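Local coordinates for protein trehalose monomycolate exporter MmpL3 (Mycobacterium tuberculosis, PDB 7NVH) that exports trehalose monomycolate for building the mycobacterial outer membrane, probably driven by the proton gradient as in other RND-type transporters, at residues A109-A114 and K126-S131; Y252-V257 and T675-I680; L452-Q457 and I537-G542. All blocks are in the same frame, centred on the assembly; numbering follows the deposited sequence.

Contact 1 (A109-A114 and K126-S131); sequences AGYLRA and KYTFVS
Segments 109-114 and 126-131 run antiparallel, their touching parts 159° apart in direction, and one pair of residues, Ala109 and Ser131, makes a complete hydrogen-bonded bridge. Ala109 N donates to Ser131 O at 3.1 Å, with the donor in the carbonyl plane. In return Ser131 N reaches Ala109 O at 3.0 Å along an almost straight N-H...O line (178°), although this donor stands above the carbonyl plane of Ala109. Beyond this pair the short strand leaves its partner. Gly110 O instead accepts from both Arg113 N and Ala114 N, so the chain curls into a helical turn and does not continue along 127-131.

Side chains take over where the backbone bonds stop. Having no side chain, Gly110 lets Val130 CG1 lie directly against its CA at 3.7 Å. Leu112, whose CG is anti to its own carbonyl carbon, sends CD1 back toward the strand. That methyl meets Val130 CG1 at 3.7 Å, the two side chains crossing at about a right angle, and Thr128 CG2 at 3.7 Å in an oblique crossing. Trp86, Val90 and Val91 of helix 84-94 pack on Leu112 as well. Thr128 holds OG1 anti to its backbone N (chi1 179°), beside Tyr111 CB at 3.8 Å; the hydroxyl's polar partner is Met120 O, whereas Tyr111 OH bonds Asp82. Phe129 points its CB away from 109-114, and its ring meets Phe440, Phe444 and Tyr447.

With the order 109-110, 127-131, 70-74, 162-164, this is the β2-β3 hairpin, at the edge of the sheet, of a ferredoxin-like beta-alpha-beta-beta-alpha-beta subdomain, the fold used in the porter domains of RND transporters.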
loop_
_atom_site.group_PDB
_atom_site.type_symbol
_atom_site.label_atom_id
_atom_site.label_comp_id
_atom_site.label_asym_id
_atom_site.label_seq_id
_atom_site.Cartn_x
_atom_site.Cartn_y
_atom_site.Cartn_z
ATOM N N ALA A 109 20.111 1.739 -31.036
ATOM C CA ALA A 109 20.294 0.722 -32.059
ATOM C C ALA A 109 18.937 0.352 -32.630
ATOM O O ALA A 109 18.007 0.051 -31.876
ATOM C CB ALA A 109 20.987 -0.518 -31.491
ATOM N N GLY A 110 18.827 0.366 -33.954
ATOM C CA GLY A 110 17.565 0.062 -34.597
ATOM C C GLY A 110 17.769 -0.308 -36.047
ATOM O O GLY A 110 18.890 -0.327 -36.559
ATOM N N TYR A 111 16.652 -0.612 -36.710
ATOM C CA TYR A 111 16.698 -0.956 -38.126
ATOM C C TYR A 111 17.153 0.219 -38.979
ATOM O O TYR A 111 17.862 0.023 -39.971
ATOM C CB TYR A 111 15.328 -1.451 -38.590
ATOM C CG TYR A 111 15.253 -1.748 -40.069
ATOM C CD1 TYR A 111 15.671 -2.967 -40.569
ATOM C CD2 TYR A 111 14.760 -0.810 -40.961
ATOM C CE1 TYR A 111 15.607 -3.244 -41.915
ATOM C CE2 TYR A 111 14.693 -1.079 -42.308
ATOM C CZ TYR A 111 15.118 -2.298 -42.780
ATOM O OH TYR A 111 15.053 -2.575 -44.124
ATOM N N LEU A 112 16.749 1.441 -38.621
ATOM C CA LEU A 112 17.139 2.611 -39.401
ATOM C C LEU A 112 18.647 2.799 -39.414
ATOM O O LEU A 112 19.190 3.410 -40.340
ATOM C CB LEU A 112 16.464 3.865 -38.851
ATOM C CG LEU A 112 14.938 3.892 -38.869
ATOM C CD1 LEU A 112 14.384 3.467 -37.520
ATOM C CD2 LEU A 112 14.433 5.270 -39.253
ATOM N N ARG A 113 19.334 2.290 -38.393
ATOM C CA ARG A 113 20.786 2.356 -38.304
ATOM C C ARG A 113 21.449 1.182 -39.015
ATOM O O ARG A 113 22.297 1.382 -39.890
ATOM C CB ARG A 113 21.211 2.398 -36.836
ATOM C CG ARG A 113 22.699 2.263 -36.618
ATOM C CD ARG A 113 23.040 2.243 -35.136
ATOM N NE ARG A 113 23.015 3.574 -34.537
ATOM C CZ ARG A 113 23.823 4.575 -34.873
ATOM N NH1 ARG A 113 24.751 4.413 -35.803
ATOM N NH2 ARG A 113 23.710 5.744 -34.262
ATOM N N ALA A 114 21.071 -0.042 -38.653
ATOM C CA ALA A 114 21.629 -1.255 -39.237
ATOM C C ALA A 114 20.532 -1.996 -39.988
ATOM O O ALA A 114 19.519 -2.379 -39.395
ATOM C CB ALA A 114 22.238 -2.153 -38.160
ATOM N N LYS A 126 6.181 -0.723 -42.477
ATOM C CA LYS A 126 5.456 0.496 -42.157
ATOM C C LYS A 126 5.540 0.872 -40.688
ATOM O O LYS A 126 5.021 1.925 -40.311
ATOM C CB LYS A 126 3.984 0.379 -42.574
ATOM C CG LYS A 126 3.774 0.552 -44.064
ATOM C CD LYS A 126 2.309 0.552 -44.435
ATOM C CE LYS A 126 2.143 0.754 -45.928
ATOM N NZ LYS A 126 2.795 -0.345 -46.690
ATOM N N TYR A 127 6.171 0.056 -39.856
ATOM C CA TYR A 127 6.445 0.405 -38.475
ATOM C C TYR A 127 7.851 -0.066 -38.150
ATOM O O TYR A 127 8.271 -1.134 -38.600
ATOM C CB TYR A 127 5.447 -0.242 -37.513
ATOM C CG TYR A 127 4.166 0.533 -37.325
ATOM C CD1 TYR A 127 3.944 1.274 -36.179
ATOM C CD2 TYR A 127 3.169 0.499 -38.285
ATOM C CE1 TYR A 127 2.775 1.975 -36.001
ATOM C CE2 TYR A 127 1.998 1.196 -38.117
ATOM C CZ TYR A 127 1.804 1.931 -36.974
ATOM O OH TYR A 127 0.633 2.629 -36.801
ATOM N N THR A 128 8.577 0.733 -37.377
ATOM C CA THR A 128 9.908 0.357 -36.938
ATOM C C THR A 128 10.169 1.015 -35.596
ATOM O O THR A 128 9.528 2.003 -35.236
ATOM C CB THR A 128 10.980 0.762 -37.952
ATOM O OG1 THR A 128 12.271 0.399 -37.452
ATOM C CG2 THR A 128 10.943 2.255 -38.185
ATOM N N PHE A 129 11.116 0.455 -34.854
ATOM C CA PHE A 129 11.449 0.989 -33.547
ATOM C C PHE A 129 12.952 0.930 -33.336
ATOM O O PHE A 129 13.653 0.124 -33.951
ATOM C CB PHE A 129 10.724 0.235 -32.425
ATOM C CG PHE A 129 11.336 -1.088 -32.082
ATOM C CD1 PHE A 129 12.017 -1.259 -30.893
ATOM C CD2 PHE A 129 11.215 -2.165 -32.935
ATOM C CE1 PHE A 129 12.573 -2.474 -30.570
ATOM C CE2 PHE A 129 11.767 -3.381 -32.613
ATOM C CZ PHE A 129 12.447 -3.535 -31.432
ATOM N N VAL A 130 13.438 1.811 -32.468
ATOM C CA VAL A 130 14.829 1.822 -32.048
ATOM C C VAL A 130 14.858 1.746 -30.532
ATOM O O VAL A 130 13.935 2.202 -29.851
ATOM C CB VAL A 130 15.583 3.071 -32.547
ATOM C CG1 VAL A 130 15.568 3.127 -34.059
ATOM C CG2 VAL A 130 14.970 4.326 -31.964
ATOM N N SER A 131 15.920 1.154 -30.004
ATOM C CA SER A 131 16.089 0.993 -28.568
ATOM C C SER A 131 17.090 2.025 -28.077
ATOM O O SER A 131 18.215 2.087 -28.580
ATOM C CB SER A 131 16.562 -0.419 -28.233
ATOM O OG SER A 131 16.688 -0.590 -26.833
#

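Contact 2 (Y252-V257 and T675-I680); sequences YGLFIV and TAAALI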
loop_
_atom_site.group_PDB
_atom_site.type_symbol
_atom_site.label_atom_id
_atom_site.label_comp_id
_atom_site.label_asym_id
_atom_site.label_seq_id
_atom_site.Cartn_x
_atom_site.Cartn_y
_atom_site.Cartn_z
ATOM N N TYR A 252 -9.790 10.990 14.631
ATOM C CA TYR A 252 -9.382 11.285 15.999
ATOM C C TYR A 252 -9.803 12.692 16.397
ATOM O O TYR A 252 -10.312 12.912 17.505
ATOM C CB TYR A 252 -7.870 11.117 16.136
ATOM C CG TYR A 252 -7.382 9.699 15.932
ATOM C CD1 TYR A 252 -8.271 8.637 15.876
ATOM C CD2 TYR A 252 -6.031 9.427 15.781
ATOM C CE1 TYR A 252 -7.829 7.348 15.686
ATOM C CE2 TYR A 252 -5.581 8.140 15.591
ATOM C CZ TYR A 252 -6.484 7.105 15.544
ATOM O OH TYR A 252 -6.042 5.818 15.354
ATOM N N GLY A 253 -9.606 13.655 15.497
ATOM C CA GLY A 253 -10.075 15.003 15.757
ATOM C C GLY A 253 -11.581 15.070 15.894
ATOM O O GLY A 253 -12.099 15.784 16.753
ATOM N N LEU A 254 -12.302 14.327 15.055
ATOM C CA LEU A 254 -13.752 14.247 15.179
ATOM C C LEU A 254 -14.158 13.797 16.571
ATOM O O LEU A 254 -14.961 14.455 17.241
ATOM C CB LEU A 254 -14.307 13.285 14.131
ATOM C CG LEU A 254 -15.788 13.383 13.777
ATOM C CD1 LEU A 254 -16.124 14.718 13.166
ATOM C CD2 LEU A 254 -16.159 12.256 12.835
ATOM N N PHE A 255 -13.599 12.676 17.028
ATOM C CA PHE A 255 -13.992 12.136 18.323
ATOM C C PHE A 255 -13.641 13.090 19.454
ATOM O O PHE A 255 -14.461 13.329 20.348
ATOM C CB PHE A 255 -13.351 10.769 18.548
ATOM C CG PHE A 255 -14.076 9.647 17.869
ATOM C CD1 PHE A 255 -15.084 8.964 18.526
ATOM C CD2 PHE A 255 -13.764 9.282 16.573
ATOM C CE1 PHE A 255 -15.760 7.936 17.906
ATOM C CE2 PHE A 255 -14.436 8.256 15.947
ATOM C CZ PHE A 255 -15.435 7.580 16.613
ATOM N N ILE A 256 -12.441 13.671 19.423
ATOM C CA ILE A 256 -12.024 14.517 20.537
ATOM C C ILE A 256 -12.808 15.825 20.557
ATOM O O ILE A 256 -13.232 16.289 21.623
ATOM C CB ILE A 256 -10.505 14.745 20.489
ATOM C CG1 ILE A 256 -9.798 13.444 20.856
ATOM C CG2 ILE A 256 -10.099 15.851 21.439
ATOM C CD1 ILE A 256 -8.318 13.489 20.705
ATOM N N VAL A 257 -13.027 16.438 19.392
ATOM C CA VAL A 257 -13.798 17.675 19.341
ATOM C C VAL A 257 -15.241 17.424 19.757
ATOM O O VAL A 257 -15.839 18.226 20.485
ATOM C CB VAL A 257 -13.710 18.300 17.938
ATOM C CG1 VAL A 257 -14.748 19.391 17.775
ATOM C CG2 VAL A 257 -12.321 18.855 17.695
ATOM N N THR A 675 -20.595 7.338 12.431
ATOM C CA THR A 675 -21.088 7.469 11.063
ATOM C C THR A 675 -20.316 8.540 10.303
ATOM O O THR A 675 -19.920 8.333 9.150
ATOM C CB THR A 675 -22.581 7.791 11.071
ATOM O OG1 THR A 675 -23.314 6.649 11.531
ATOM C CG2 THR A 675 -23.059 8.162 9.680
ATOM N N ALA A 676 -20.080 9.688 10.940
ATOM C CA ALA A 676 -19.337 10.758 10.286
ATOM C C ALA A 676 -17.897 10.346 10.011
ATOM O O ALA A 676 -17.348 10.661 8.951
ATOM C CB ALA A 676 -19.381 12.024 11.140
ATOM N N ALA A 677 -17.263 9.649 10.956
ATOM C CA ALA A 677 -15.892 9.196 10.743
ATOM C C ALA A 677 -15.815 8.193 9.600
ATOM O O ALA A 677 -14.894 8.245 8.773
ATOM C CB ALA A 677 -15.337 8.589 12.029
ATOM N N ALA A 678 -16.776 7.270 9.538
ATOM C CA ALA A 678 -16.817 6.314 8.441
ATOM C C ALA A 678 -17.014 7.020 7.109
ATOM O O ALA A 678 -16.367 6.671 6.119
ATOM C CB ALA A 678 -17.927 5.292 8.674
ATOM N N LEU A 679 -17.897 8.019 7.065
ATOM C CA LEU A 679 -18.086 8.774 5.832
ATOM C C LEU A 679 -16.817 9.513 5.436
ATOM O O LEU A 679 -16.474 9.580 4.251
ATOM C CB LEU A 679 -19.245 9.757 5.981
ATOM C CG LEU A 679 -20.644 9.151 6.048
ATOM C CD1 LEU A 679 -21.674 10.225 6.345
ATOM C CD2 LEU A 679 -20.968 8.442 4.748
ATOM N N ILE A 680 -16.106 10.078 6.412
ATOM C CA ILE A 680 -14.889 10.826 6.114
ATOM C C ILE A 680 -13.836 9.909 5.509
ATOM O O ILE A 680 -13.227 10.224 4.476
ATOM C CB ILE A 680 -14.370 11.524 7.383
ATOM C CG1 ILE A 680 -15.123 12.835 7.608
ATOM C CG2 ILE A 680 -12.875 11.771 7.289
ATOM C CD1 ILE A 680 -14.741 13.545 8.881
#
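Two helices of the RND-type transmembrane bundle, 248-265 and 671-689, pass each other here in an antiparallel helix pair. Their short segments have N-to-C directions 160° apart and axes that approach to 9.9 Å. No hydrogen bond links the segments, and only 157 Å² is buried between them, so the evidence points to a contact carried by a few apolar groups.

The tight part is essentially one methyl group. Leu254, with CG anti to its backbone N (chi1 -161°), aims CD2 straight at the other helix, where the small residues Ala676 and Ala677 leave the backbone accessible. CD2 lies 3.6 Å from Ala676 CB and 3.8 Å from Ala677 CB, and it comes to 3.4 Å from Ala677 N. Leu254 CA and Ala677 CA, 7.1 Å apart, are the nearest pair of CA atoms, and both residues turn their CB toward the other helix. Leu196 and Phe200 of helix 176-200 pack on the same leucine, while Val199 meets Ala676, so a third helix closes the group.

Around this point the fit loosens. Ile680 turns its CB toward helix 248-265, yet its CD1 stays 4.4 Å from Leu254 CD2. Thr675 points away and gives its hydroxyl to other partners, Arg715 and Gly671 O, and Leu679 lies on the exposed side of its helix. Tyr252, which does not touch 675-680, hydrogen-bonds Asp640 through OH; such a tyrosine-aspartate pair in the membrane core is consistent with the proton relay of this transporter family.

The other edge of the contact belongs to Phe255, stacked on Phe644. CG lies anti to the carbonyl carbon and beside the backbone N, which swings the ring toward 675-680 until CE2 is 4.0 Å from Ala677 CB, the methyl approaching the ring obliquely.

Contact 3 (L452-Q457 and I537-G542); sequences LTLVIQ and ITVLVG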
loop_
_atom_site.group_PDB
_atom_site.type_symbol
_atom_site.label_atom_id
_atom_site.label_comp_id
_atom_site.label_asym_id
_atom_site.label_seq_id
_atom_site.Cartn_x
_atom_site.Cartn_y
_atom_site.Cartn_z
ATOM N N LEU A 452 14.093 -17.250 -17.548
ATOM C CA LEU A 452 14.638 -17.789 -16.311
ATOM C C LEU A 452 16.132 -17.996 -16.505
ATOM O O LEU A 452 16.552 -18.571 -17.511
ATOM C CB LEU A 452 13.967 -19.110 -15.938
ATOM C CG LEU A 452 12.562 -19.045 -15.343
ATOM C CD1 LEU A 452 12.032 -20.444 -15.105
ATOM C CD2 LEU A 452 12.568 -18.251 -14.053
ATOM N N THR A 453 16.927 -17.531 -15.548
ATOM C CA THR A 453 18.376 -17.506 -15.684
ATOM C C THR A 453 19.021 -18.460 -14.690
ATOM O O THR A 453 18.746 -18.392 -13.489
ATOM C CB THR A 453 18.916 -16.093 -15.472
ATOM O OG1 THR A 453 18.984 -15.815 -14.069
ATOM C CG2 THR A 453 18.010 -15.076 -16.137
ATOM N N LEU A 454 19.879 -19.342 -15.196
ATOM C CA LEU A 454 20.702 -20.211 -14.365
ATOM C C LEU A 454 22.078 -19.576 -14.234
ATOM O O LEU A 454 22.746 -19.335 -15.242
ATOM C CB LEU A 454 20.826 -21.607 -14.970
ATOM C CG LEU A 454 19.562 -22.327 -15.423
ATOM C CD1 LEU A 454 19.932 -23.494 -16.318
ATOM C CD2 LEU A 454 18.765 -22.805 -14.227
ATOM N N VAL A 455 22.503 -19.324 -13.004
ATOM C CA VAL A 455 23.776 -18.667 -12.732
ATOM C C VAL A 455 24.761 -19.727 -12.261
ATOM O O VAL A 455 24.710 -20.174 -11.113
ATOM C CB VAL A 455 23.620 -17.548 -11.699
ATOM C CG1 VAL A 455 24.921 -16.793 -11.546
ATOM C CG2 VAL A 455 22.516 -16.607 -12.121
ATOM N N ILE A 456 25.668 -20.117 -13.147
ATOM C CA ILE A 456 26.687 -21.119 -12.868
ATOM C C ILE A 456 27.872 -20.416 -12.228
ATOM O O ILE A 456 28.332 -19.385 -12.732
ATOM C CB ILE A 456 27.102 -21.847 -14.156
ATOM C CG1 ILE A 456 25.909 -22.599 -14.741
ATOM C CG2 ILE A 456 28.257 -22.791 -13.898
ATOM C CD1 ILE A 456 26.050 -22.905 -16.208
ATOM N N GLN A 457 28.371 -20.961 -11.119
ATOM C CA GLN A 457 29.349 -20.258 -10.298
ATOM C C GLN A 457 30.196 -21.254 -9.525
ATOM O O GLN A 457 29.700 -21.896 -8.597
ATOM C CB GLN A 457 28.641 -19.306 -9.335
ATOM C CG GLN A 457 29.556 -18.440 -8.512
ATOM C CD GLN A 457 28.781 -17.489 -7.635
ATOM O OE1 GLN A 457 27.552 -17.517 -7.611
ATOM N NE2 GLN A 457 29.492 -16.637 -6.910
ATOM N N ILE A 537 30.228 -26.762 -8.970
ATOM C CA ILE A 537 29.305 -25.718 -9.380
ATOM C C ILE A 537 28.218 -25.529 -8.329
ATOM O O ILE A 537 27.822 -26.470 -7.631
ATOM C CB ILE A 537 28.701 -26.081 -10.747
ATOM C CG1 ILE A 537 29.809 -26.234 -11.782
ATOM C CG2 ILE A 537 27.698 -25.040 -11.198
ATOM C CD1 ILE A 537 30.602 -24.973 -11.984
ATOM N N THR A 538 27.757 -24.290 -8.189
ATOM C CA THR A 538 26.572 -23.970 -7.400
ATOM C C THR A 538 25.660 -23.128 -8.278
ATOM O O THR A 538 25.965 -21.964 -8.555
ATOM C CB THR A 538 26.932 -23.225 -6.117
ATOM O OG1 THR A 538 27.569 -21.986 -6.445
ATOM C CG2 THR A 538 27.872 -24.061 -5.260
ATOM N N VAL A 539 24.545 -23.705 -8.709
ATOM C CA VAL A 539 23.646 -23.047 -9.647
ATOM C C VAL A 539 22.600 -22.261 -8.870
ATOM O O VAL A 539 21.884 -22.821 -8.034
ATOM C CB VAL A 539 22.982 -24.064 -10.584
ATOM C CG1 VAL A 539 22.233 -23.349 -11.689
ATOM C CG2 VAL A 539 24.019 -24.999 -11.163
ATOM N N LEU A 540 22.516 -20.965 -9.142
ATOM C CA LEU A 540 21.444 -20.117 -8.642
ATOM C C LEU A 540 20.468 -19.860 -9.778
ATOM O O LEU A 540 20.885 -19.568 -10.902
ATOM C CB LEU A 540 21.986 -18.791 -8.111
ATOM C CG LEU A 540 22.814 -18.803 -6.829
ATOM C CD1 LEU A 540 23.522 -17.477 -6.658
ATOM C CD2 LEU A 540 21.932 -19.084 -5.637
ATOM N N VAL A 541 19.176 -19.965 -9.490
ATOM C CA VAL A 541 18.135 -19.774 -10.490
ATOM C C VAL A 541 17.421 -18.469 -10.180
ATOM O O VAL A 541 16.878 -18.296 -9.082
ATOM C CB VAL A 541 17.153 -20.953 -10.519
ATOM C CG1 VAL A 541 16.157 -20.775 -11.645
ATOM C CG2 VAL A 541 17.909 -22.255 -10.676
ATOM N N GLY A 542 17.421 -17.556 -11.143
ATOM C CA GLY A 542 16.836 -16.244 -10.987
ATOM C C GLY A 542 15.885 -15.930 -12.125
ATOM O O GLY A 542 15.201 -16.803 -12.656
#
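Leu454 and Val541 face each other as a non-hydrogen-bonded pair of antiparallel strands, their side chains side by side and pointing the same way. Leu454 places CG anti to its carbonyl carbon; chi2 of 165° extends CD1, leaving CD2 as the branch that meets Val541 CG2 at 3.7 Å. Val539, with CG1 anti to the backbone N, turns that methyl to Leu454 CB at 4.0 Å. Further along, Ile456 and Ile537 cross obliquely through their CG2 branches, both anti to the backbone N, with Ile456 CG2 3.6 Å from Ile537 CG2. Helix 466-476 lies on this side, its Ile472 against Ile456 and Val539 and its Ala476 against Leu454.

Strand 451-457 is an inner strand, bonded on its other flank to 508-514, and 540-543 is the edge strand. With helices 466-476 and 521-528, the strand order 494-495, 508-514, 451-457, 540-543 gives a ferredoxin-like beta-alpha-beta-beta-alpha-beta subdomain, as in RND porter domains.

On the other face, Val455 and Leu540 form a hydrogen-bonded pair: Val455 N meets Leu540 O at 2.7 Å, nearly along the C=O axis, and Leu540 N returns a bond to Val455 O from above the carbonyl plane. Val455 CB lies 4.1 Å from Leu540 CB. Gln457 is fully extended (chi1 -175°, chi2 177°) and runs alongside Leu540, while Leu56 of helix 49-61 touches both. Thr538 holds OG1 in the crowded position between its backbone N and carbonyl carbon, and this turns the hydroxyl to Gln457 O at 3.0 Å, in the carbonyl plane; Thr538 N grips the same oxygen at 3.1 Å from above that plane.

From the N terminus, contact 1 closes first: only 11 residues separate 109-114 from 126-131, so it ties a local hairpin within the first porter subdomain. Contact 2 opens next, at 252-257, and its loop of 417 residues ends at 675-680, joining membrane helices from the two MMPL-family halves of the chain. Contact 3 is nested inside that loop, where 79 residues, carrying helices and the remaining sheet strands, return 537-542 to 452-457 in the second porter subdomain. None of the contacts touch: nearest atoms are about 18 Å apart between contacts 1 and 3, but about 41 Å between contacts 2 and 3, on opposite sides of the chain's centre.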